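Local coordinates for mandelate racemase/muconate lactonizing protein (Thermobispora bispora, PDB 3VC5) that probably catalyses the magnesium-dependent dehydration of D-glucarate to 5-dehydro-4-deoxy-D-glucarate, as a member of the mandelate racemase/muconate lactonizing enzyme family, at residues A[223-228]-A[257-262]; A[244-249]-A[265-270]; A[252-257]-A[279-284]. All coordinates share one frame; numbering follows the deposited sequence.

Contact 1: A[223-228]-A[257-262]; sequences AIQALR and DGVLEY
Arg228 NH2 stands 3.3 Å from the carbonyl O of Val259, the shortest polar approach between helix residues 223-228 and the loop 257-262; the oxygen lies obliquely to the guanidinium. The other terminal nitrogen, NH1, is hydrogen-bonded to the carbonyl O of Leu234, so that end of the group has its polar partner outside the two segments. The arginine chain starts with CG anti to the backbone N (chi1 175°) and then folds at chi2 and chi3, which carries the charged end round toward the loop and leaves the aliphatic base beside the valine, with Arg228 CB 4.2 Å from Val259 CG1.

The apolar part of the contact centres on Ile224, one helical turn earlier. Its CG2 branch meets Val259 CG1 at 3.7 Å, the two side chains sliding past each other in opposite directions, and meets Leu260 CD2 at 3.9 Å. Gln225, bent at chi2, brings OE1 to 3.8 Å from the second valine methyl, CG2. Val259 thus spreads its branches over three helix side chains.

A helix of the beta/alpha barrel packs here against the loop leading into strand 262-264, on the side of the barrel away from the active-site loops. Ile224, Arg228 and Val259 all touch Leu236 of strand 236-239, while Ile224 also reaches Leu210 of strand 208-211 and Leu227 packs on helix 189-203.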
loop_
_atom_site.group_PDB
_atom_site.type_symbol
_atom_site.label_atom_id
_atom_site.label_comp_id
_atom_site.label_asym_id
_atom_site.label_seq_id
_atom_site.Cartn_x
_atom_site.Cartn_y
_atom_site.Cartn_z
ATOM N N ALA A 223 -19.820 6.661 33.284
ATOM C CA ALA A 223 -18.697 5.731 33.433
ATOM C C ALA A 223 -17.425 6.319 32.818
ATOM O O ALA A 223 -16.330 6.229 33.387
ATOM C CB ALA A 223 -19.018 4.414 32.778
ATOM N N ILE A 224 -17.560 6.893 31.626
ATOM C CA ILE A 224 -16.421 7.573 31.002
ATOM C C ILE A 224 -15.876 8.683 31.905
ATOM O O ILE A 224 -14.664 8.810 32.096
ATOM C CB ILE A 224 -16.795 8.162 29.619
ATOM C CG1 ILE A 224 -16.917 7.040 28.581
ATOM C CG2 ILE A 224 -15.762 9.198 29.180
ATOM C CD1 ILE A 224 -15.609 6.270 28.330
ATOM N N GLN A 225 -16.760 9.490 32.476
ATOM C CA GLN A 225 -16.298 10.539 33.367
ATOM C C GLN A 225 -15.603 9.994 34.610
ATOM O O GLN A 225 -14.618 10.565 35.092
ATOM C CB GLN A 225 -17.473 11.431 33.762
ATOM C CG GLN A 225 -17.789 12.471 32.727
ATOM C CD GLN A 225 -16.757 13.591 32.731
ATOM O OE1 GLN A 225 -16.776 14.466 31.866
ATOM N NE2 GLN A 225 -15.849 13.565 33.711
ATOM N N ALA A 226 -16.129 8.901 35.139
ATOM C CA ALA A 226 -15.517 8.259 36.295
ATOM C C ALA A 226 -14.134 7.720 35.959
ATOM O O ALA A 226 -13.234 7.717 36.818
ATOM C CB ALA A 226 -16.411 7.134 36.811
ATOM N N LEU A 227 -13.976 7.213 34.733
ATOM C CA LEU A 227 -12.681 6.726 34.281
ATOM C C LEU A 227 -11.694 7.884 34.154
ATOM O O LEU A 227 -10.529 7.767 34.561
ATOM C CB LEU A 227 -12.804 5.947 32.954
ATOM C CG LEU A 227 -13.532 4.598 33.034
ATOM C CD1 LEU A 227 -13.943 4.088 31.658
ATOM C CD2 LEU A 227 -12.651 3.558 33.773
ATOM N N ARG A 228 -12.149 9.000 33.626
ATOM C CA ARG A 228 -11.319 10.186 33.514
ATOM C C ARG A 228 -10.827 10.682 34.865
ATOM O O ARG A 228 -9.715 11.096 34.988
ATOM C CB ARG A 228 -12.065 11.301 32.813
ATOM C CG ARG A 228 -11.347 12.599 32.755
ATOM C CD ARG A 228 -9.922 12.435 32.391
ATOM N NE ARG A 228 -9.733 12.375 30.947
ATOM C CZ ARG A 228 -9.067 11.413 30.323
ATOM N NH1 ARG A 228 -8.526 10.409 30.997
ATOM N NH2 ARG A 228 -8.947 11.457 29.021
ATOM N N ASP A 257 -16.947 16.663 25.521
ATOM C CA ASP A 257 -15.954 17.537 24.900
ATOM C C ASP A 257 -14.671 17.492 25.730
ATOM O O ASP A 257 -14.722 17.673 26.936
ATOM C CB ASP A 257 -16.492 18.981 24.849
ATOM C CG ASP A 257 -15.614 19.930 24.027
ATOM O OD1 ASP A 257 -14.465 19.591 23.663
ATOM O OD2 ASP A 257 -16.085 21.047 23.744
ATOM N N GLY A 258 -13.532 17.244 25.080
ATOM C CA GLY A 258 -12.238 17.257 25.755
ATOM C C GLY A 258 -11.937 16.011 26.578
ATOM O O GLY A 258 -10.904 15.946 27.248
ATOM N N VAL A 259 -12.823 15.016 26.528
ATOM C CA VAL A 259 -12.654 13.793 27.333
ATOM C C VAL A 259 -12.233 12.566 26.504
ATOM O O VAL A 259 -11.475 11.723 26.994
ATOM C CB VAL A 259 -13.928 13.479 28.172
ATOM C CG1 VAL A 259 -13.695 12.294 29.089
ATOM C CG2 VAL A 259 -14.354 14.695 28.991
ATOM N N LEU A 260 -12.709 12.460 25.261
ATOM C CA LEU A 260 -12.435 11.269 24.412
ATOM C C LEU A 260 -11.315 11.472 23.374
ATOM O O LEU A 260 -11.265 12.507 22.698
ATOM C CB LEU A 260 -13.721 10.827 23.683
ATOM C CG LEU A 260 -14.912 10.378 24.541
ATOM C CD1 LEU A 260 -16.129 10.110 23.664
ATOM C CD2 LEU A 260 -14.598 9.153 25.435
ATOM N N GLU A 261 -10.434 10.483 23.250
ATOM C CA GLU A 261 -9.472 10.384 22.149
ATOM C C GLU A 261 -10.292 10.325 20.849
ATOM O O GLU A 261 -9.966 10.986 19.854
ATOM C CB GLU A 261 -8.618 9.111 22.314
ATOM C CG GLU A 261 -7.582 8.880 21.225
ATOM C CD GLU A 261 -6.830 7.566 21.392
ATOM O OE1 GLU A 261 -7.323 6.666 22.117
ATOM O OE2 GLU A 261 -5.727 7.430 20.797
ATOM N N TYR A 262 -11.356 9.518 20.871
ATOM C CA TYR A 262 -12.308 9.424 19.760
ATOM C C TYR A 262 -13.613 8.762 20.211
ATOM O O TYR A 262 -13.644 8.054 21.241
ATOM C CB TYR A 262 -11.703 8.736 18.508
ATOM C CG TYR A 262 -11.091 7.349 18.631
ATOM C CD1 TYR A 262 -9.707 7.169 18.451
ATOM C CD2 TYR A 262 -11.879 6.207 18.870
ATOM C CE1 TYR A 262 -9.138 5.921 18.510
ATOM C CE2 TYR A 262 -11.292 4.926 18.951
ATOM C CZ TYR A 262 -9.920 4.804 18.750
ATOM O OH TYR A 262 -9.294 3.573 18.800
#

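Contact 2: A[244-249]-A[265-270]; sequences WTVETS and DPTPGI
Two loops at the C-terminal ends of neighbouring barrel strands meet here, on the side where this fold carries its active site: Trp244 and Thr245 lead from strand 236-239 into helix 246-255, and residues 265-270 follow strand 262-264. The side chains of Asp239 and Glu264, which bind magnesium in this protein, are about 7 and 6 Å from that of Pro266.

Two hydrogen bonds join the loops around Trp244. Its N gives a bond of 3.0 Å to Pro266 O, bent at the hydrogen (141°) although the donor lies nearly in line with the C=O bond. In return, Trp244 O accepts from Thr267 OG1 at 2.7 Å, the hydroxyl tilted 28° from the carbonyl plane. Thr267 holds OG1 opposite its backbone N across the CA-CB bond (chi1 -161°), which turns the hydroxyl to this oxygen. The indole rests CE3 on Pro266 CB at 3.8 Å, and Thr248 CG2 sits over one of its faces.

At the start of the helix, Ser249 OG donates to Thr245 O at 2.7 Å while Ser249 N reaches the same oxygen from the opposite face. The hydroxyl also presses on Pro266 CB at 3.3 Å and lies at the indole edge. With an alanine here, Thr245 O would probably keep only the backbone N of these two donors, and a small gap would be left beside Pro266 CB and the indole edge. Thr245 OG1 caps the helix by accepting from Thr248 N at 3.1 Å.

The chemistry implies a contact set by directed bonds: Trp244 N and O are paired with Pro266 O and Thr267 OG1, Thr245 O takes two donors from Ser249, and Pro266 CB supplies the apolar surface beside them.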
loop_
_atom_site.group_PDB
_atom_site.type_symbol
_atom_site.label_atom_id
_atom_site.label_comp_id
_atom_site.label_asym_id
_atom_site.label_seq_id
_atom_site.Cartn_x
_atom_site.Cartn_y
_atom_site.Cartn_z
ATOM N N TRP A 244 -26.837 4.301 18.815
ATOM C CA TRP A 244 -27.473 5.608 19.063
ATOM C C TRP A 244 -28.005 6.246 17.786
ATOM O O TRP A 244 -27.471 5.998 16.690
ATOM C CB TRP A 244 -26.517 6.605 19.726
ATOM C CG TRP A 244 -25.896 6.125 21.015
ATOM C CD1 TRP A 244 -26.364 5.140 21.845
ATOM C CD2 TRP A 244 -24.697 6.627 21.623
ATOM N NE1 TRP A 244 -25.507 4.981 22.925
ATOM C CE2 TRP A 244 -24.493 5.899 22.822
ATOM C CE3 TRP A 244 -23.783 7.625 21.278
ATOM C CZ2 TRP A 244 -23.405 6.149 23.675
ATOM C CZ3 TRP A 244 -22.698 7.866 22.130
ATOM C CH2 TRP A 244 -22.526 7.130 23.310
ATOM N N THR A 245 -29.013 7.103 17.945
ATOM C CA THR A 245 -29.480 7.955 16.868
ATOM C C THR A 245 -28.464 9.064 16.643
ATOM O O THR A 245 -27.562 9.291 17.464
ATOM C CB THR A 245 -30.819 8.619 17.236
ATOM O OG1 THR A 245 -30.624 9.473 18.367
ATOM C CG2 THR A 245 -31.865 7.574 17.563
ATOM N N VAL A 246 -28.616 9.781 15.538
ATOM C CA VAL A 246 -27.757 10.918 15.270
ATOM C C VAL A 246 -27.890 11.992 16.374
ATOM O O VAL A 246 -26.877 12.494 16.910
ATOM C CB VAL A 246 -28.102 11.509 13.877
ATOM C CG1 VAL A 246 -27.473 12.879 13.691
ATOM C CG2 VAL A 246 -27.630 10.527 12.775
ATOM N N GLU A 247 -29.122 12.320 16.722
ATOM C CA GLU A 247 -29.414 13.320 17.737
ATOM C C GLU A 247 -28.747 12.981 19.058
ATOM O O GLU A 247 -28.085 13.783 19.618
ATOM C CB GLU A 247 -30.935 13.474 17.901
ATOM C CG GLU A 247 -31.378 14.849 18.437
ATOM C CD GLU A 247 -32.841 14.942 18.972
ATOM O OE1 GLU A 247 -33.054 15.596 20.003
ATOM O OE2 GLU A 247 -33.770 14.389 18.366
ATOM N N THR A 248 -28.918 11.758 19.518
ATOM C CA THR A 248 -28.299 11.315 20.768
ATOM C C THR A 248 -26.784 11.352 20.705
ATOM O O THR A 248 -26.115 11.749 21.677
ATOM C CB THR A 248 -28.829 9.920 21.145
ATOM O OG1 THR A 248 -30.214 10.054 21.489
ATOM C CG2 THR A 248 -28.068 9.316 22.313
ATOM N N SER A 249 -26.239 10.904 19.576
ATOM C CA SER A 249 -24.798 10.898 19.409
ATOM C C SER A 249 -24.210 12.287 19.559
ATOM O O SER A 249 -23.136 12.451 20.145
ATOM C CB SER A 249 -24.394 10.340 18.041
ATOM O OG SER A 249 -24.869 9.014 17.909
ATOM N N ASP A 265 -18.042 4.616 16.359
ATOM C CA ASP A 265 -19.355 4.093 15.932
ATOM C C ASP A 265 -20.535 4.468 16.818
ATOM O O ASP A 265 -21.264 3.603 17.305
ATOM C CB ASP A 265 -19.280 2.574 15.794
ATOM C CG ASP A 265 -18.473 2.181 14.571
ATOM O OD1 ASP A 265 -18.716 2.811 13.491
ATOM O OD2 ASP A 265 -17.584 1.307 14.690
ATOM N N PRO A 266 -20.748 5.779 17.025
ATOM C CA PRO A 266 -21.945 6.112 17.815
ATOM C C PRO A 266 -23.276 5.742 17.111
ATOM O O PRO A 266 -24.254 5.405 17.777
ATOM C CB PRO A 266 -21.824 7.634 17.992
ATOM C CG PRO A 266 -20.931 8.079 16.885
ATOM C CD PRO A 266 -19.950 6.969 16.682
ATOM N N THR A 267 -23.312 5.787 15.783
ATOM C CA THR A 267 -24.582 5.728 15.075
ATOM C C THR A 267 -24.385 4.940 13.770
ATOM O O THR A 267 -23.262 4.887 13.244
ATOM C CB THR A 267 -25.069 7.187 14.787
ATOM O OG1 THR A 267 -26.481 7.224 14.498
ATOM C CG2 THR A 267 -24.285 7.814 13.625
ATOM N N PRO A 268 -25.460 4.346 13.228
ATOM C CA PRO A 268 -25.237 3.497 12.059
ATOM C C PRO A 268 -25.126 4.243 10.750
ATOM O O PRO A 268 -25.833 5.245 10.529
ATOM C CB PRO A 268 -26.487 2.600 11.998
ATOM C CG PRO A 268 -27.464 3.209 12.915
ATOM C CD PRO A 268 -26.793 4.152 13.831
ATOM N N GLY A 269 -24.267 3.743 9.867
ATOM C CA GLY A 269 -24.207 4.241 8.481
ATOM C C GLY A 269 -23.234 5.371 8.229
ATOM O O GLY A 269 -22.988 6.213 9.100
ATOM N N ILE A 270 -22.716 5.432 7.006
ATOM C CA ILE A 270 -21.859 6.532 6.613
ATOM C C ILE A 270 -22.549 7.920 6.767
ATOM O O ILE A 270 -21.945 8.891 7.257
ATOM C CB ILE A 270 -21.331 6.327 5.147
ATOM C CG1 ILE A 270 -20.360 5.131 5.121
ATOM C CG2 ILE A 270 -20.649 7.597 4.636
ATOM C CD1 ILE A 270 -19.948 4.672 3.704
#

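Contact 3: A[252-257]-A[279-284]; sequences VGRALD and EVPMPL
Gly253 and Met282 form the tight part of this contact, where the C-terminal end of helix 246-255 meets the loop 279-284, which leads from helix 270-277 into the barrel strand 284-286. Gly253 CA lies 3.9 Å from Val280 CG1, an approach the absence of a side chain allows: a CB built on this glycine would fall 2.5 Å from that methyl. Met282 places CG between its backbone N and carbonyl carbon (chi1 72°), then bends twice, so that CE tucks among the carbonyls of the helix end, 3.1 Å from Gly253 O and 3.3 Å from Leu256 O.

The solvent side is held by polar groups. Extended from CG to NE, Arg254 donates from NE to Glu279 O at 3.0 Å, a nearly straight bond (169°) in the guanidinium plane. Arg254 NH2 makes a salt bridge with Glu279 OE1 at 2.8 Å; its hydrogen bond is weak, being bent at the hydrogen, and the guanidinium and carboxylate planes lie 64° apart. Asp257 CG, also exposed, lies 3.5 Å from Pro281 CG.

Inward, Met282 rests on Leu263 of strand 262-264, Leu256 touches Ile224 of helix 217-230, and Leu284, which opens strand 284-286, touches Met273, Val276 and Ala277 of helix 270-277.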
loop_
_atom_site.group_PDB
_atom_site.type_symbol
_atom_site.label_atom_id
_atom_site.label_comp_id
_atom_site.label_asym_id
_atom_site.label_seq_id
_atom_site.Cartn_x
_atom_site.Cartn_y
_atom_site.Cartn_z
ATOM N N VAL A 252 -24.288 13.398 23.213
ATOM C CA VAL A 252 -23.246 12.745 24.016
ATOM C C VAL A 252 -21.838 13.242 23.675
ATOM O O VAL A 252 -21.037 13.524 24.582
ATOM C CB VAL A 252 -23.311 11.210 23.912
ATOM C CG1 VAL A 252 -22.078 10.559 24.580
ATOM C CG2 VAL A 252 -24.602 10.707 24.558
ATOM N N GLY A 253 -21.523 13.323 22.379
ATOM C CA GLY A 253 -20.234 13.854 21.938
ATOM C C GLY A 253 -19.968 15.239 22.518
ATOM O O GLY A 253 -18.876 15.533 23.009
ATOM N N ARG A 254 -20.961 16.115 22.447
ATOM C CA ARG A 254 -20.811 17.450 23.027
ATOM C C ARG A 254 -20.627 17.398 24.543
ATOM O O ARG A 254 -19.789 18.113 25.101
ATOM C CB ARG A 254 -21.991 18.336 22.650
ATOM C CG ARG A 254 -21.951 18.773 21.195
ATOM C CD ARG A 254 -23.188 19.538 20.804
ATOM N NE ARG A 254 -23.142 19.893 19.389
ATOM C CZ ARG A 254 -23.997 20.719 18.794
ATOM N NH1 ARG A 254 -24.971 21.285 19.497
ATOM N NH2 ARG A 254 -23.876 20.981 17.499
ATOM N N ALA A 255 -21.391 16.540 25.211
ATOM C CA ALA A 255 -21.219 16.386 26.656
ATOM C C ALA A 255 -19.821 15.894 27.031
ATOM O O ALA A 255 -19.332 16.215 28.114
ATOM C CB ALA A 255 -22.289 15.464 27.243
ATOM N N LEU A 256 -19.173 15.132 26.147
ATOM C CA LEU A 256 -17.848 14.568 26.436
ATOM C C LEU A 256 -16.693 15.387 25.806
ATOM O O LEU A 256 -15.586 14.871 25.589
ATOM C CB LEU A 256 -17.792 13.095 25.999
ATOM C CG LEU A 256 -18.741 12.211 26.811
ATOM C CD1 LEU A 256 -18.704 10.806 26.255
ATOM C CD2 LEU A 256 -18.358 12.218 28.300
ATOM N N ASP A 257 -16.947 16.663 25.521
ATOM C CA ASP A 257 -15.954 17.537 24.900
ATOM C C ASP A 257 -14.671 17.492 25.730
ATOM O O ASP A 257 -14.722 17.673 26.936
ATOM C CB ASP A 257 -16.492 18.981 24.849
ATOM C CG ASP A 257 -15.614 19.930 24.027
ATOM O OD1 ASP A 257 -14.465 19.591 23.663
ATOM O OD2 ASP A 257 -16.085 21.047 23.744
ATOM N N GLU A 279 -20.691 17.671 13.978
ATOM C CA GLU A 279 -21.323 18.412 15.105
ATOM C C GLU A 279 -20.778 18.045 16.501
ATOM O O GLU A 279 -21.291 18.524 17.532
ATOM C CB GLU A 279 -22.834 18.214 15.080
ATOM C CG GLU A 279 -23.491 18.805 13.836
ATOM C CD GLU A 279 -23.400 20.319 13.802
ATOM O OE1 GLU A 279 -22.984 20.922 14.820
ATOM O OE2 GLU A 279 -23.744 20.912 12.756
ATOM N N VAL A 280 -19.744 17.202 16.539
ATOM C CA VAL A 280 -19.098 16.832 17.816
ATOM C C VAL A 280 -17.631 17.232 17.809
ATOM O O VAL A 280 -17.023 17.331 16.742
ATOM C CB VAL A 280 -19.270 15.336 18.161
ATOM C CG1 VAL A 280 -20.756 14.969 18.242
ATOM C CG2 VAL A 280 -18.560 14.452 17.133
ATOM N N PRO A 281 -17.064 17.500 19.002
ATOM C CA PRO A 281 -15.705 18.077 19.040
ATOM C C PRO A 281 -14.550 17.094 18.922
ATOM O O PRO A 281 -13.414 17.517 18.664
ATOM C CB PRO A 281 -15.647 18.759 20.407
ATOM C CG PRO A 281 -16.677 18.014 21.238
ATOM C CD PRO A 281 -17.769 17.632 20.293
ATOM N N MET A 282 -14.819 15.805 19.105
ATOM C CA MET A 282 -13.767 14.810 18.965
ATOM C C MET A 282 -13.949 14.047 17.640
ATOM O O MET A 282 -15.057 14.002 17.107
ATOM C CB MET A 282 -13.777 13.842 20.158
ATOM C CG MET A 282 -14.941 12.867 20.175
ATOM S SD MET A 282 -16.498 13.621 20.720
ATOM C CE MET A 282 -16.072 14.263 22.347
ATOM N N PRO A 283 -12.857 13.466 17.102
ATOM C CA PRO A 283 -12.974 12.608 15.912
ATOM C C PRO A 283 -13.866 11.384 16.158
ATOM O O PRO A 283 -13.939 10.885 17.297
ATOM C CB PRO A 283 -11.551 12.125 15.667
ATOM C CG PRO A 283 -10.636 12.959 16.536
ATOM C CD PRO A 283 -11.482 13.532 17.646
ATOM N N LEU A 284 -14.542 10.913 15.111
ATOM C CA LEU A 284 -15.240 9.626 15.157
ATOM C C LEU A 284 -14.309 8.556 14.588
ATOM O O LEU A 284 -13.431 8.852 13.754
ATOM C CB LEU A 284 -16.505 9.655 14.304
ATOM C CG LEU A 284 -17.560 10.685 14.718
ATOM C CD1 LEU A 284 -18.891 10.395 13.997
ATOM C CD2 LEU A 284 -17.751 10.726 16.234
#

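In the fold
From the N terminus, the chain runs through helix 217-230, strand 236-239, helix 246-255, strand 262-264 and helix 270-277 to strand 284-286, consecutive elements of the barrel. Contact 1 closes a loop of 28 residues, contact 2 one of 15 and contact 3 one of 21. None nests in another: the segments of every pair alternate, so all three loops cross. Contacts 2 and 3 hold opposite ends of helix 246-255, their centres 12 Å apart, with Trp244 CH2 touching Val252 CG1. The centres of contacts 1 and 3 are 10 Å apart and their segments share Asp257, which makes its contact in contact 3; Leu260 O meets Met282 CB between them. Together they tie three successive strand-helix units side by side.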